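PDB 2CXX: probable GTP-binding protein EngB from Pyrococcus horikoshii, which binds guanine nucleotides as a P-loop GTPase of the EngB family and is predicted to be needed for normal cell division and septation. Local coordinates for residues Glu97-Trp102 against Ile110-Tyr115; Pro124-Val129 against Phe179-Glu184. All coordinates share one frame; numbering follows the deposited sequence.

Contact 1: residues Glu97-Trp102 against Ile110-Tyr115; sequences EIIKRW and IDVEFY
Ile99 of helix 94-104 and Val112 of helix 110-120 meet by methyl and methylene groups, their side chains crossing at about a right angle. The CB of Ile99 is still 5.1 Å from Val112 CG2, since its bond from the backbone does not aim at the second helix. The longer branch closes the gap: Ile99 CG1 lies beside the backbone N (chi1 -77°), anti to the carbonyl carbon, and comes to 4.2 Å from Val112 CG2. From there the extended chain carries the terminal Ile99 CD1 to 4.0 Å from the same Val112 CG2. On the short branch, Ile99 CG2 stays 4.7 Å from Val112 CG2. Leu145 and Lys148 of helix 138-149, together with Pro109, also pack on this isoleucine, and Phe149 of the same helix touches Val112, burying both residues.

A second touch lies one turn further along helix 94-104. The six-membered ring of Trp102 reaches across with its far corner, and Trp102 CH2 stands 4.2 Å from Ile110 CG1, the two side chains crossing at a slant. Arg105 makes a cation-pi contact with the indole. The polar pairing is kept off the interface: Lys100 NZ binds the syn lone pair of Glu97 OE2 at 2.6 Å, a salt bridge one turn along its own helix.

Two successive helices thus share a thin apolar seam, and a short connection joins them. Both belong to the crossover between parallel strands 85-91 and 125-130, a beta-alpha-beta connection of the P-loop GTPase fold.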
loop_
_atom_site.group_PDB
_atom_site.type_symbol
_atom_site.label_atom_id
_atom_site.label_comp_id
_atom_site.label_asym_id
_atom_site.label_seq_id
_atom_site.Cartn_x
_atom_site.Cartn_y
_atom_site.Cartn_z
ATOM N N GLU A 97 -14.414 -4.664 5.323
ATOM C CA GLU A 97 -15.263 -4.532 6.485
ATOM C C GLU A 97 -14.948 -3.233 7.195
ATOM O O GLU A 97 -15.834 -2.609 7.750
ATOM C CB GLU A 97 -15.081 -5.751 7.393
ATOM C CG GLU A 97 -15.541 -7.034 6.690
ATOM C CD GLU A 97 -16.959 -6.901 6.141
ATOM O OE1 GLU A 97 -17.882 -6.653 6.949
ATOM O OE2 GLU A 97 -17.150 -7.012 4.897
ATOM N N ILE A 98 -13.679 -2.797 7.160
ATOM C CA ILE A 98 -13.329 -1.516 7.758
ATOM C C ILE A 98 -14.015 -0.406 6.950
ATOM O O ILE A 98 -14.571 0.521 7.514
ATOM C CB ILE A 98 -11.801 -1.321 7.731
ATOM C CG1 ILE A 98 -11.182 -2.317 8.726
ATOM C CG2 ILE A 98 -11.377 0.112 8.121
ATOM C CD1 ILE A 98 -9.667 -2.379 8.611
ATOM N N ILE A 99 -13.993 -0.529 5.623
ATOM C CA ILE A 99 -14.595 0.508 4.787
ATOM C C ILE A 99 -16.062 0.660 5.149
ATOM O O ILE A 99 -16.501 1.757 5.373
ATOM C CB ILE A 99 -14.429 0.187 3.299
ATOM C CG1 ILE A 99 -12.991 0.512 2.910
ATOM C CG2 ILE A 99 -15.412 1.028 2.403
ATOM C CD1 ILE A 99 -12.632 -0.085 1.521
ATOM N N LYS A 100 -16.767 -0.448 5.300
ATOM C CA LYS A 100 -18.193 -0.383 5.629
ATOM C C LYS A 100 -18.501 0.287 6.999
ATOM O O LYS A 100 -19.468 1.123 7.121
ATOM C CB LYS A 100 -18.787 -1.807 5.573
ATOM C CG LYS A 100 -18.597 -2.570 4.234
ATOM C CD LYS A 100 -19.128 -3.976 4.329
ATOM C CE LYS A 100 -18.667 -4.792 3.137
ATOM N NZ LYS A 100 -19.079 -6.233 3.258
ATOM N N ARG A 101 -17.670 0.008 8.013
ATOM C CA ARG A 101 -17.951 0.610 9.316
ATOM C C ARG A 101 -17.603 2.096 9.328
ATOM O O ARG A 101 -18.281 2.893 9.994
ATOM C CB ARG A 101 -17.229 -0.102 10.465
ATOM C CG ARG A 101 -17.433 -1.611 10.531
ATOM C CD ARG A 101 -16.883 -2.094 11.944
ATOM N NE ARG A 101 -16.818 -3.535 12.036
ATOM C CZ ARG A 101 -15.805 -4.267 11.593
ATOM N NH1 ARG A 101 -14.774 -3.666 11.046
ATOM N NH2 ARG A 101 -15.852 -5.597 11.701
ATOM N N TRP A 102 -16.575 2.492 8.588
ATOM C CA TRP A 102 -16.227 3.893 8.531
ATOM C C TRP A 102 -17.294 4.674 7.756
ATOM O O TRP A 102 -17.713 5.772 8.184
ATOM C CB TRP A 102 -14.828 4.046 7.873
ATOM C CG TRP A 102 -13.684 3.817 8.867
ATOM C CD1 TRP A 102 -13.537 2.743 9.739
ATOM C CD2 TRP A 102 -12.581 4.689 9.133
ATOM N NE1 TRP A 102 -12.419 2.908 10.517
ATOM C CE2 TRP A 102 -11.812 4.093 10.177
ATOM C CE3 TRP A 102 -12.159 5.917 8.605
ATOM C CZ2 TRP A 102 -10.670 4.690 10.685
ATOM C CZ3 TRP A 102 -10.997 6.510 9.126
ATOM C CH2 TRP A 102 -10.274 5.890 10.153
ATOM N N ILE A 110 -9.344 5.254 5.370
ATOM C CA ILE A 110 -7.963 5.584 5.013
ATOM C C ILE A 110 -7.550 5.024 3.630
ATOM O O ILE A 110 -6.874 5.710 2.803
ATOM C CB ILE A 110 -7.013 4.957 6.050
ATOM C CG1 ILE A 110 -7.151 5.648 7.393
ATOM C CG2 ILE A 110 -5.587 5.032 5.565
ATOM C CD1 ILE A 110 -6.339 4.963 8.470
ATOM N N ASP A 111 -7.869 3.784 3.373
ATOM C CA ASP A 111 -7.478 3.174 2.102
ATOM C C ASP A 111 -8.050 3.875 0.877
ATOM O O ASP A 111 -7.404 3.993 -0.176
ATOM C CB ASP A 111 -7.896 1.707 2.049
ATOM C CG ASP A 111 -6.941 0.778 2.833
ATOM O OD1 ASP A 111 -5.773 1.113 3.101
ATOM O OD2 ASP A 111 -7.408 -0.297 3.212
ATOM N N VAL A 112 -9.311 4.284 1.011
ATOM C CA VAL A 112 -10.029 4.951 -0.062
ATOM C C VAL A 112 -9.425 6.361 -0.225
ATOM O O VAL A 112 -9.126 6.798 -1.325
ATOM C CB VAL A 112 -11.477 5.081 0.330
ATOM C CG1 VAL A 112 -12.201 6.067 -0.613
ATOM C CG2 VAL A 112 -12.144 3.713 0.348
ATOM N N GLU A 113 -9.246 7.041 0.886
ATOM C CA GLU A 113 -8.696 8.376 0.878
ATOM C C GLU A 113 -7.339 8.367 0.222
ATOM O O GLU A 113 -7.049 9.210 -0.654
ATOM C CB GLU A 113 -8.564 8.931 2.308
ATOM C CG GLU A 113 -8.147 10.376 2.277
ATOM C CD GLU A 113 -7.811 10.962 3.649
ATOM O OE1 GLU A 113 -7.536 12.189 3.729
ATOM O OE2 GLU A 113 -7.785 10.199 4.648
ATOM N N PHE A 114 -6.499 7.398 0.590
ATOM C CA PHE A 114 -5.148 7.379 0.027
ATOM C C PHE A 114 -5.056 7.004 -1.450
ATOM O O PHE A 114 -4.301 7.628 -2.206
ATOM C CB PHE A 114 -4.231 6.453 0.837
ATOM C CG PHE A 114 -2.795 6.656 0.533
ATOM C CD1 PHE A 114 -2.162 7.823 0.879
ATOM C CD2 PHE A 114 -2.093 5.676 -0.148
ATOM C CE1 PHE A 114 -0.795 7.999 0.526
ATOM C CE2 PHE A 114 -0.742 5.833 -0.502
ATOM C CZ PHE A 114 -0.105 7.012 -0.158
ATOM N N TYR A 115 -5.798 6.014 -1.874
ATOM C CA TYR A 115 -5.775 5.662 -3.287
ATOM C C TYR A 115 -6.286 6.866 -4.104
ATOM O O TYR A 115 -5.741 7.227 -5.169
ATOM C CB TYR A 115 -6.669 4.440 -3.555
ATOM C CG TYR A 115 -6.612 3.962 -4.979
ATOM C CD1 TYR A 115 -7.430 4.521 -5.934
ATOM C CD2 TYR A 115 -5.674 3.011 -5.375
ATOM C CE1 TYR A 115 -7.329 4.174 -7.297
ATOM C CE2 TYR A 115 -5.563 2.629 -6.734
ATOM C CZ TYR A 115 -6.406 3.233 -7.676
ATOM O OH TYR A 115 -6.402 2.880 -8.999
#

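Contact 2: residues Pro124-Val129 against Phe179-Glu184; sequences PTIVAV and FEVIRE
The C-terminal helix of the G domain packs here on a strand of the sheet, and between Phe179-Glu184 and Pro124-Val129 it is Val181 that carries the packing, its two methyl groups divided between Pro124 and Ile126. The helix is 171-184, and the strand, 125-130, lies between 85-91 and 160-162 and leads into the Asn130-Asp133 segment predicted to bind GTP. Val181 points from the helix toward the strand, and its CA is 7.5 Å from the CA of Pro124, the nearest pair of backbone positions.

With Val181 CG1 anti to the backbone N (chi1 173°), that methyl is turned to Pro124, and CG2, beside the N, is turned to Ile126. CG1 of Val181 meets the proline ring through Pro124 CB at 3.6 Å, where the chain is about to enter the strand. CG2 meets the longer branch of Ile126, with the terminal methyl CD1 at 3.8 Å and the methylene CG1 behind it at 4.2 Å from Val181 CG2. These two side chains run alongside each other in opposite directions, the isoleucine reaching out from the sheet while the valine reaches in from the helix. The contact is purely apolar and largely buried.

Leu174, Arg177 and Ile178, earlier on the same helix, also touch Ile126, and Val85 of the adjacent strand touches both Ile126 and Val181. Backbone bonds from Ile126 to Ala86 and Leu88 tie the strand to 85-91. Thr125 and Val127 instead pack on helix 110-120, which covers the other face. A mostly parallel sheet sandwiched between helices in this way is the three-layer alpha/beta/alpha architecture of the P-loop GTPases.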
loop_
_atom_site.group_PDB
_atom_site.type_symbol
_atom_site.label_atom_id
_atom_site.label_comp_id
_atom_site.label_asym_id
_atom_site.label_seq_id
_atom_site.Cartn_x
_atom_site.Cartn_y
_atom_site.Cartn_z
ATOM N N PRO A 124 0.825 6.361 -10.960
ATOM C CA PRO A 124 0.321 5.015 -11.272
ATOM C C PRO A 124 0.372 4.211 -9.959
ATOM O O PRO A 124 1.407 4.184 -9.259
ATOM C CB PRO A 124 1.331 4.441 -12.280
ATOM C CG PRO A 124 2.145 5.568 -12.689
ATOM C CD PRO A 124 2.128 6.607 -11.615
ATOM N N THR A 125 -0.733 3.541 -9.632
ATOM C CA THR A 125 -0.806 2.814 -8.370
ATOM C C THR A 125 -1.246 1.387 -8.526
ATOM O O THR A 125 -2.246 1.107 -9.190
ATOM C CB THR A 125 -1.785 3.527 -7.424
ATOM O OG1 THR A 125 -1.323 4.857 -7.172
ATOM C CG2 THR A 125 -1.881 2.763 -6.076
ATOM N N ILE A 126 -0.515 0.468 -7.914
ATOM C CA ILE A 126 -0.913 -0.946 -7.924
ATOM C C ILE A 126 -1.400 -1.236 -6.509
ATOM O O ILE A 126 -0.819 -0.758 -5.548
ATOM C CB ILE A 126 0.308 -1.876 -8.269
ATOM C CG1 ILE A 126 0.782 -1.604 -9.678
ATOM C CG2 ILE A 126 -0.043 -3.346 -8.009
ATOM C CD1 ILE A 126 2.241 -2.049 -9.912
ATOM N N VAL A 127 -2.531 -1.917 -6.363
ATOM C CA VAL A 127 -2.997 -2.283 -5.043
ATOM C C VAL A 127 -2.633 -3.729 -4.805
ATOM O O VAL A 127 -3.158 -4.609 -5.493
ATOM C CB VAL A 127 -4.549 -2.142 -4.932
ATOM C CG1 VAL A 127 -5.043 -2.630 -3.539
ATOM C CG2 VAL A 127 -4.940 -0.687 -5.200
ATOM N N ALA A 128 -1.751 -3.993 -3.835
ATOM C CA ALA A 128 -1.385 -5.373 -3.477
ATOM C C ALA A 128 -2.462 -5.824 -2.461
ATOM O O ALA A 128 -2.514 -5.316 -1.353
ATOM C CB ALA A 128 0.002 -5.405 -2.804
ATOM N N VAL A 129 -3.325 -6.756 -2.847
ATOM C CA VAL A 129 -4.388 -7.220 -1.963
ATOM C C VAL A 129 -3.813 -8.418 -1.188
ATOM O O VAL A 129 -3.857 -9.570 -1.619
ATOM C CB VAL A 129 -5.635 -7.566 -2.780
ATOM C CG1 VAL A 129 -6.748 -7.988 -1.795
ATOM C CG2 VAL A 129 -6.077 -6.292 -3.622
ATOM N N PHE A 179 7.231 -3.792 -12.520
ATOM C CA PHE A 179 8.165 -3.429 -13.556
ATOM C C PHE A 179 7.535 -3.109 -14.864
ATOM O O PHE A 179 8.021 -2.269 -15.597
ATOM C CB PHE A 179 9.259 -4.480 -13.654
ATOM C CG PHE A 179 10.189 -4.374 -12.502
ATOM C CD1 PHE A 179 10.245 -5.347 -11.540
ATOM C CD2 PHE A 179 10.911 -3.198 -12.307
ATOM C CE1 PHE A 179 10.994 -5.161 -10.398
ATOM C CE2 PHE A 179 11.652 -3.014 -11.169
ATOM C CZ PHE A 179 11.689 -4.000 -10.211
ATOM N N GLU A 180 6.395 -3.709 -15.118
ATOM C CA GLU A 180 5.671 -3.456 -16.363
ATOM C C GLU A 180 5.149 -2.011 -16.288
ATOM O O GLU A 180 5.314 -1.209 -17.220
ATOM C CB GLU A 180 4.571 -4.486 -16.407
ATOM C CG GLU A 180 3.765 -4.679 -17.596
ATOM C CD GLU A 180 2.801 -5.808 -17.333
ATOM O OE1 GLU A 180 3.243 -6.980 -17.329
ATOM O OE2 GLU A 180 1.610 -5.536 -17.058
ATOM N N VAL A 181 4.518 -1.648 -15.170
ATOM C CA VAL A 181 4.047 -0.267 -15.028
ATOM C C VAL A 181 5.176 0.737 -15.191
ATOM O O VAL A 181 4.991 1.753 -15.869
ATOM C CB VAL A 181 3.377 0.012 -13.666
ATOM C CG1 VAL A 181 3.079 1.545 -13.539
ATOM C CG2 VAL A 181 2.122 -0.825 -13.547
ATOM N N ILE A 182 6.339 0.457 -14.598
ATOM C CA ILE A 182 7.493 1.342 -14.693
ATOM C C ILE A 182 7.938 1.532 -16.148
ATOM O O ILE A 182 8.221 2.659 -16.585
ATOM C CB ILE A 182 8.701 0.809 -13.889
ATOM C CG1 ILE A 182 8.411 0.877 -12.389
ATOM C CG2 ILE A 182 9.948 1.566 -14.271
ATOM C CD1 ILE A 182 9.480 0.267 -11.505
ATOM N N ARG A 183 8.017 0.435 -16.889
ATOM C CA ARG A 183 8.410 0.538 -18.282
ATOM C C ARG A 183 7.337 1.252 -19.096
ATOM O O ARG A 183 7.652 2.200 -19.807
ATOM C CB ARG A 183 8.623 -0.835 -18.900
ATOM C CG ARG A 183 9.888 -1.578 -18.497
ATOM C CD ARG A 183 10.008 -2.805 -19.420
ATOM N NE ARG A 183 8.654 -3.313 -19.632
ATOM C CZ ARG A 183 8.288 -4.239 -20.511
ATOM N NH1 ARG A 183 9.185 -4.817 -21.327
ATOM N NH2 ARG A 183 7.000 -4.585 -20.564
ATOM N N GLU A 184 6.086 0.784 -19.010
ATOM C CA GLU A 184 4.985 1.388 -19.767
ATOM C C GLU A 184 4.979 2.891 -19.555
ATOM O O GLU A 184 4.694 3.644 -20.495
ATOM C CB GLU A 184 3.616 0.803 -19.377
ATOM C CG GLU A 184 3.366 0.852 -17.900
ATOM C CD GLU A 184 1.958 1.210 -17.523
ATOM O OE1 GLU A 184 1.054 0.332 -17.605
ATOM O OE2 GLU A 184 1.765 2.383 -17.125
#

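In the fold
Contact 1 closes before contact 2 opens along the chain, and their centres lie 21 Å apart, but helix 110-120 is followed in the chain by strand 125-130, which joins them. Tyr115 packs on the strand: its CE2 is 3.7 Å from Val127 CG2 and also 3.7 Å from Thr125 CG2. Helix 110-120 and helix 171-184 therefore hold strand 125-130 from opposite faces. In contact 1 the side chain of Ile110 is about 12 Å from GDP and about 4 Å from that of Arg9; in contact 2 the side chain of Ile126 is about 8 Å from that of Ile163. Arg9 and Ile163 are both predicted GTP-binding residues.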